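Local coordinates for ribosomal protein s2-related protein (Deinococcus radiodurans, PDB 2JH3) that binds a 4Fe-4S iron-sulfur cluster and may act as a sirohydrochlorin ferrochelatase, at residues I376-T390 / Q438-E452. Residues are numbered along the deposited sequence; the frame is centred on the assembly and turned at random.
With SF4 (iron/sulfur cluster), chain E.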
loop_
_atom_site.group_PDB
_atom_site.type_symbol
_atom_site.label_atom_id
_atom_site.label_comp_id
_atom_site.label_asym_id
_atom_site.label_seq_id
_atom_site.Cartn_x
_atom_site.Cartn_y
_atom_site.Cartn_z
ATOM N N ILE A 376 11.602 11.566 -15.406
ATOM C CA ILE A 376 12.285 11.522 -16.709
ATOM C C ILE A 376 13.762 12.013 -16.651
ATOM O O ILE A 376 14.675 11.326 -17.085
ATOM C CB ILE A 376 11.467 12.342 -17.798
ATOM C CG1 ILE A 376 10.171 11.616 -18.231
ATOM C CG2 ILE A 376 12.367 12.711 -18.960
ATOM C CD1 ILE A 376 10.207 10.285 -18.339
ATOM N N GLU A 377 13.952 13.150 -16.004
ATOM C CA GLU A 377 15.223 13.816 -15.868
ATOM C C GLU A 377 16.203 13.004 -14.994
ATOM O O GLU A 377 17.392 12.912 -15.280
ATOM C CB GLU A 377 14.938 15.170 -15.199
ATOM C CG GLU A 377 14.101 16.178 -16.056
ATOM C CD GLU A 377 12.612 16.208 -15.757
ATOM O OE1 GLU A 377 12.117 15.276 -15.147
ATOM O OE2 GLU A 377 11.926 17.146 -16.211
ATOM N N GLU A 378 15.718 12.466 -13.891
ATOM C CA GLU A 378 16.532 11.620 -12.986
ATOM C C GLU A 378 16.925 10.340 -13.574
ATOM O O GLU A 378 18.070 9.910 -13.443
ATOM C CB GLU A 378 15.788 11.369 -11.682
ATOM C CG GLU A 378 15.762 12.583 -10.896
ATOM C CD GLU A 378 14.954 12.464 -9.610
ATOM O OE1 GLU A 378 14.173 11.492 -9.444
ATOM O OE2 GLU A 378 15.054 13.403 -8.759
ATOM N N SER A 379 15.975 9.677 -14.239
ATOM C CA SER A 379 16.255 8.440 -14.918
ATOM C C SER A 379 17.316 8.621 -16.033
ATOM O O SER A 379 18.263 7.800 -16.167
ATOM C CB SER A 379 14.963 7.817 -15.455
ATOM O OG SER A 379 14.098 7.401 -14.348
ATOM N N TYR A 380 17.172 9.722 -16.800
ATOM C CA TYR A 380 18.091 10.079 -17.885
ATOM C C TYR A 380 19.477 10.281 -17.324
ATOM O O TYR A 380 20.473 9.752 -17.846
ATOM C CB TYR A 380 17.650 11.337 -18.607
ATOM C CG TYR A 380 18.563 11.682 -19.750
ATOM C CD1 TYR A 380 18.428 11.042 -20.936
ATOM C CD2 TYR A 380 19.588 12.665 -19.616
ATOM C CE1 TYR A 380 19.293 11.317 -22.017
ATOM C CE2 TYR A 380 20.436 12.964 -20.677
ATOM C CZ TYR A 380 20.306 12.259 -21.865
ATOM O OH TYR A 380 21.135 12.527 -22.974
ATOM N N ALA A 381 19.553 11.076 -16.285
ATOM C CA ALA A 381 20.821 11.378 -15.626
ATOM C C ALA A 381 21.507 10.136 -15.034
ATOM O O ALA A 381 22.714 9.981 -15.123
ATOM C CB ALA A 381 20.560 12.349 -14.569
ATOM N N HIS A 382 20.721 9.232 -14.461
ATOM C CA HIS A 382 21.285 8.015 -13.924
ATOM C C HIS A 382 21.898 7.126 -14.998
ATOM O O HIS A 382 23.005 6.680 -14.812
ATOM C CB HIS A 382 20.257 7.277 -13.072
ATOM C CG HIS A 382 20.843 6.138 -12.310
ATOM N ND1 HIS A 382 21.882 6.296 -11.416
ATOM C CD2 HIS A 382 20.499 4.843 -12.258
ATOM C CE1 HIS A 382 22.145 5.142 -10.843
ATOM N NE2 HIS A 382 21.330 4.234 -11.339
ATOM N N GLU A 383 21.221 6.934 -16.134
ATOM C CA GLU A 383 21.750 6.179 -17.276
ATOM C C GLU A 383 23.077 6.756 -17.876
ATOM O O GLU A 383 23.948 6.020 -18.363
ATOM C CB GLU A 383 20.707 6.125 -18.377
ATOM C CG GLU A 383 19.559 5.237 -18.182
ATOM C CD GLU A 383 19.826 3.703 -18.118
ATOM O OE1 GLU A 383 20.964 3.199 -18.184
ATOM O OE2 GLU A 383 18.820 3.000 -17.959
ATOM N N HIS A 384 23.202 8.069 -17.821
ATOM C CA HIS A 384 24.415 8.770 -18.152
ATOM C C HIS A 384 25.392 8.857 -17.002
ATOM O O HIS A 384 26.321 9.649 -17.039
ATOM C CB HIS A 384 24.089 10.190 -18.624
ATOM C CG HIS A 384 23.863 10.275 -20.089
ATOM N ND1 HIS A 384 24.516 9.454 -20.982
ATOM C CD2 HIS A 384 23.072 11.085 -20.827
ATOM C CE1 HIS A 384 24.105 9.738 -22.211
ATOM N NE2 HIS A 384 23.223 10.721 -22.144
ATOM N N ARG A 385 25.151 8.096 -15.955
ATOM C CA ARG A 385 26.080 7.973 -14.827
ATOM C C ARG A 385 26.364 9.308 -14.127
ATOM O O ARG A 385 27.450 9.572 -13.681
ATOM C CB ARG A 385 27.385 7.215 -15.289
ATOM C CG ARG A 385 27.144 5.770 -15.776
ATOM C CD ARG A 385 28.119 5.340 -16.899
ATOM N NE ARG A 385 29.554 5.398 -16.521
ATOM C CZ ARG A 385 30.521 4.522 -16.865
ATOM N NH1 ARG A 385 30.289 3.424 -17.590
ATOM N NH2 ARG A 385 31.768 4.728 -16.453
ATOM N N ARG A 386 25.384 10.177 -14.007
ATOM C CA ARG A 386 25.678 11.437 -13.343
ATOM C C ARG A 386 24.540 11.958 -12.482
ATOM O O ARG A 386 24.378 13.155 -12.329
ATOM C CB ARG A 386 26.069 12.485 -14.392
ATOM C CG ARG A 386 24.949 12.965 -15.289
ATOM C CD ARG A 386 25.488 13.350 -16.629
ATOM N NE ARG A 386 24.479 14.005 -17.446
ATOM C CZ ARG A 386 24.538 14.091 -18.782
ATOM N NH1 ARG A 386 25.563 13.548 -19.500
ATOM N NH2 ARG A 386 23.552 14.718 -19.421
ATOM N N LEU A 387 23.776 11.080 -11.868
ATOM C CA LEU A 387 22.737 11.559 -10.990
ATOM C C LEU A 387 23.351 11.791 -9.632
ATOM O O LEU A 387 23.830 10.836 -9.073
ATOM C CB LEU A 387 21.593 10.519 -10.868
ATOM C CG LEU A 387 20.472 10.913 -9.891
ATOM C CD1 LEU A 387 19.797 12.177 -10.323
ATOM C CD2 LEU A 387 19.443 9.867 -9.747
ATOM N N HIS A 388 23.311 13.002 -9.075
ATOM C CA HIS A 388 23.899 13.196 -7.734
ATOM C C HIS A 388 22.862 13.015 -6.667
ATOM O O HIS A 388 21.704 13.400 -6.857
ATOM C CB HIS A 388 24.645 14.532 -7.585
ATOM C CG HIS A 388 25.894 14.585 -8.427
ATOM N ND1 HIS A 388 26.818 13.557 -8.439
ATOM C CD2 HIS A 388 26.288 15.460 -9.392
ATOM C CE1 HIS A 388 27.748 13.819 -9.348
ATOM N NE2 HIS A 388 27.458 14.972 -9.931
ATOM N N TRP A 389 23.241 12.279 -5.636
ATOM C CA TRP A 389 22.305 11.885 -4.634
ATOM C C TRP A 389 22.765 12.638 -3.402
ATOM O O TRP A 389 23.895 13.078 -3.333
ATOM C CB TRP A 389 22.207 10.325 -4.412
ATOM C CG TRP A 389 23.504 9.676 -4.332
ATOM C CD1 TRP A 389 24.264 9.230 -5.401
ATOM C CD2 TRP A 389 24.293 9.454 -3.151
ATOM N NE1 TRP A 389 25.472 8.739 -4.926
ATOM C CE2 TRP A 389 25.500 8.844 -3.561
ATOM C CE3 TRP A 389 24.101 9.718 -1.794
ATOM C CZ2 TRP A 389 26.511 8.539 -2.656
ATOM C CZ3 TRP A 389 25.062 9.386 -0.915
ATOM C CH2 TRP A 389 26.243 8.780 -1.318
ATOM N N THR A 390 21.856 12.811 -2.463
ATOM C CA THR A 390 22.148 13.497 -1.212
ATOM C C THR A 390 22.072 12.470 -0.066
ATOM O O THR A 390 21.080 11.791 0.094
ATOM C CB THR A 390 21.121 14.611 -1.066
ATOM O OG1 THR A 390 21.169 15.464 -2.262
ATOM C CG2 THR A 390 21.260 15.397 0.260
ATOM N N GLN A 438 19.447 -0.580 -14.382
ATOM C CA GLN A 438 18.656 -0.306 -15.595
ATOM C C GLN A 438 17.436 0.526 -15.219
ATOM O O GLN A 438 16.738 0.212 -14.227
ATOM C CB GLN A 438 18.156 -1.581 -16.189
ATOM C CG GLN A 438 19.231 -2.460 -16.909
ATOM C CD GLN A 438 18.703 -3.821 -17.240
ATOM O OE1 GLN A 438 18.401 -4.640 -16.340
ATOM N NE2 GLN A 438 18.575 -4.102 -18.533
ATOM N N THR A 439 17.181 1.590 -15.973
ATOM C CA THR A 439 16.016 2.421 -15.759
ATOM C C THR A 439 14.959 2.220 -16.823
ATOM O O THR A 439 15.105 1.431 -17.754
ATOM C CB THR A 439 16.305 3.917 -15.747
ATOM O OG1 THR A 439 16.547 4.339 -17.085
ATOM C CG2 THR A 439 17.462 4.281 -14.840
ATOM N N ILE A 440 13.864 3.006 -16.699
ATOM C CA ILE A 440 12.899 3.086 -17.754
ATOM C C ILE A 440 13.454 3.231 -19.128
ATOM O O ILE A 440 12.875 2.660 -20.101
ATOM C CB ILE A 440 11.867 4.254 -17.490
ATOM C CG1 ILE A 440 12.573 5.588 -17.400
ATOM C CG2 ILE A 440 11.060 3.847 -16.245
ATOM C CD1 ILE A 440 11.544 6.792 -17.294
ATOM N N PHE A 441 14.533 3.982 -19.227
ATOM C CA PHE A 441 15.193 4.153 -20.536
ATOM C C PHE A 441 15.921 2.922 -21.093
ATOM O O PHE A 441 16.183 2.855 -22.334
ATOM C CB PHE A 441 16.106 5.355 -20.504
ATOM C CG PHE A 441 15.353 6.657 -20.440
ATOM C CD1 PHE A 441 14.435 6.988 -21.420
ATOM C CD2 PHE A 441 15.541 7.501 -19.431
ATOM C CE1 PHE A 441 13.711 8.140 -21.329
ATOM C CE2 PHE A 441 14.799 8.663 -19.333
ATOM C CZ PHE A 441 13.899 8.982 -20.270
ATOM N N SER A 442 16.212 1.941 -20.242
ATOM C CA SER A 442 16.668 0.621 -20.684
ATOM C C SER A 442 15.528 -0.395 -20.843
ATOM O O SER A 442 15.772 -1.594 -20.901
ATOM C CB SER A 442 17.686 0.006 -19.742
ATOM O OG SER A 442 18.771 0.908 -19.614
ATOM N N GLY A 443 14.300 0.053 -20.840
ATOM C CA GLY A 443 13.161 -0.828 -21.006
ATOM C C GLY A 443 12.673 -1.503 -19.739
ATOM O O GLY A 443 11.831 -2.425 -19.807
ATOM N N VAL A 444 13.118 -1.049 -18.571
ATOM C CA VAL A 444 12.624 -1.576 -17.299
ATOM C C VAL A 444 11.591 -0.619 -16.672
ATOM O O VAL A 444 11.975 0.377 -16.077
ATOM C CB VAL A 444 13.784 -1.849 -16.287
ATOM C CG1 VAL A 444 13.254 -2.562 -15.051
ATOM C CG2 VAL A 444 14.778 -2.760 -16.940
ATOM N N PRO A 445 10.295 -0.950 -16.771
ATOM C CA PRO A 445 9.237 0.000 -16.314
ATOM C C PRO A 445 9.320 0.452 -14.838
ATOM O O PRO A 445 9.024 1.621 -14.517
ATOM C CB PRO A 445 7.955 -0.799 -16.579
ATOM C CG PRO A 445 8.421 -1.702 -17.821
ATOM C CD PRO A 445 9.697 -2.186 -17.315
ATOM N N GLY A 446 9.727 -0.474 -13.946
ATOM C CA GLY A 446 9.956 -0.184 -12.568
ATOM C C GLY A 446 11.339 0.233 -12.159
ATOM O O GLY A 446 11.598 0.280 -10.968
ATOM N N GLY A 447 12.206 0.639 -13.094
ATOM C CA GLY A 447 13.548 1.108 -12.726
ATOM C C GLY A 447 13.583 2.600 -12.654
ATOM O O GLY A 447 13.707 3.245 -13.672
ATOM N N LEU A 448 13.394 3.151 -11.443
ATOM C CA LEU A 448 13.406 4.582 -11.256
ATOM C C LEU A 448 14.318 4.933 -10.107
ATOM O O LEU A 448 14.222 4.325 -9.084
ATOM C CB LEU A 448 12.003 5.057 -10.914
ATOM C CG LEU A 448 10.844 5.019 -11.907
ATOM C CD1 LEU A 448 10.360 3.668 -12.185
ATOM C CD2 LEU A 448 9.704 5.744 -11.315
ATOM N N PRO A 449 15.219 5.871 -10.290
ATOM C CA PRO A 449 16.042 6.261 -9.097
ATOM C C PRO A 449 15.435 7.211 -8.091
ATOM O O PRO A 449 14.628 8.086 -8.425
ATOM C CB PRO A 449 17.261 6.911 -9.736
ATOM C CG PRO A 449 16.766 7.462 -11.082
ATOM C CD PRO A 449 15.647 6.569 -11.532
ATOM N N CYS A 450 15.848 7.048 -6.834
ATOM C CA CYS A 450 15.539 7.955 -5.740
ATOM C C CYS A 450 16.866 8.578 -5.299
ATOM O O CYS A 450 17.792 7.849 -4.865
ATOM C CB CYS A 450 14.872 7.300 -4.538
ATOM S SG CYS A 450 14.588 8.525 -3.231
ATOM N N ALA A 451 16.973 9.916 -5.453
ATOM C CA ALA A 451 18.227 10.595 -5.229
ATOM C C ALA A 451 18.309 11.165 -3.812
ATOM O O ALA A 451 19.380 11.659 -3.405
ATOM C CB ALA A 451 18.410 11.733 -6.294
ATOM N N GLU A 452 17.202 11.121 -3.052
ATOM C CA GLU A 452 17.179 11.818 -1.741
ATOM C C GLU A 452 15.920 11.371 -0.968
ATOM O O GLU A 452 14.834 11.205 -1.566
ATOM C CB GLU A 452 17.211 13.372 -1.890
ATOM C CG GLU A 452 17.405 14.033 -0.530
ATOM C CD GLU A 452 17.571 15.500 -0.573
ATOM O OE1 GLU A 452 17.432 16.079 -1.651
ATOM O OE2 GLU A 452 17.884 16.045 0.471
HETATM FE FE1 SF4 E . 12.704 7.814 -2.197
HETATM FE FE2 SF4 E . 10.540 8.533 -0.723
HETATM FE FE3 SF4 E . 10.322 6.691 -2.691
HETATM FE FE4 SF4 E . 11.647 6.065 -0.384
HETATM S S1 SF4 E . 9.382 6.560 -0.565
HETATM S S2 SF4 E . 12.380 5.592 -2.518
HETATM S S3 SF4 E . 12.678 8.089 0.096
HETATM S S4 SF4 E . 10.763 8.925 -3.005
HETATM O O HOH W 1 13.007 9.068 -10.160
HETATM O O HOH W 2 14.617 11.177 -6.597
#
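Glu383, in the last turn of helix 376-383, grips the short 3-10 turn and its flanks, 439-442. Its CB points toward them. CG lies 3.3 Å from Thr439 OG1, with Phe441 CB farther off. The chain then bends at chi2 (-65°), which brings CD near the hydroxyls of Thr439 and Ser442. OE2 takes three hydrogen bonds. Thr439 OG1 donates to Glu383 OE2 on its anti side at 2.8 Å. Ser442 OG donates to Glu383 OE2 at 2.7 Å. Ser442 OG and Thr439 N come in from opposite sides of the carboxylate plane, each well out of it. OE1 is also near Ser442 OG, but at too poor an angle to bond. Thr439 OG1 accepts from Phe441 N, an ST turn. An alanine in place of Glu383 would probably leave Thr439 N and both hydroxyls without their shared acceptor and let the turn shift.

Phe441 turns its ring edge to the helix backbone, with CE2 3.5 Å from Ile376 O. Pro449 rests on the same helix: its CD is 3.3 Å from Ser379 OG, which bonds back to Val375 O. Leu387, from the loop that follows, brings CD2 to Pro449 CB at 3.7 Å. Glu378 reaches past this proline. Its OE1 receives bonds from two waters, one also bound to Pro449 O and the other to Ala451 N; OE2 pairs with Arg60. Farther on, Thr390 N bonds Ala451 O at 2.9 Å.

Helix 376-383 crosses strand 448-450 at 93°, next to Cys450, whose SG binds FE1 of the cluster at 2.3 Å. The contact backs one ligand strand of a four-cysteine [4Fe-4S] site, completed by Cys422, Cys425 and Cys454.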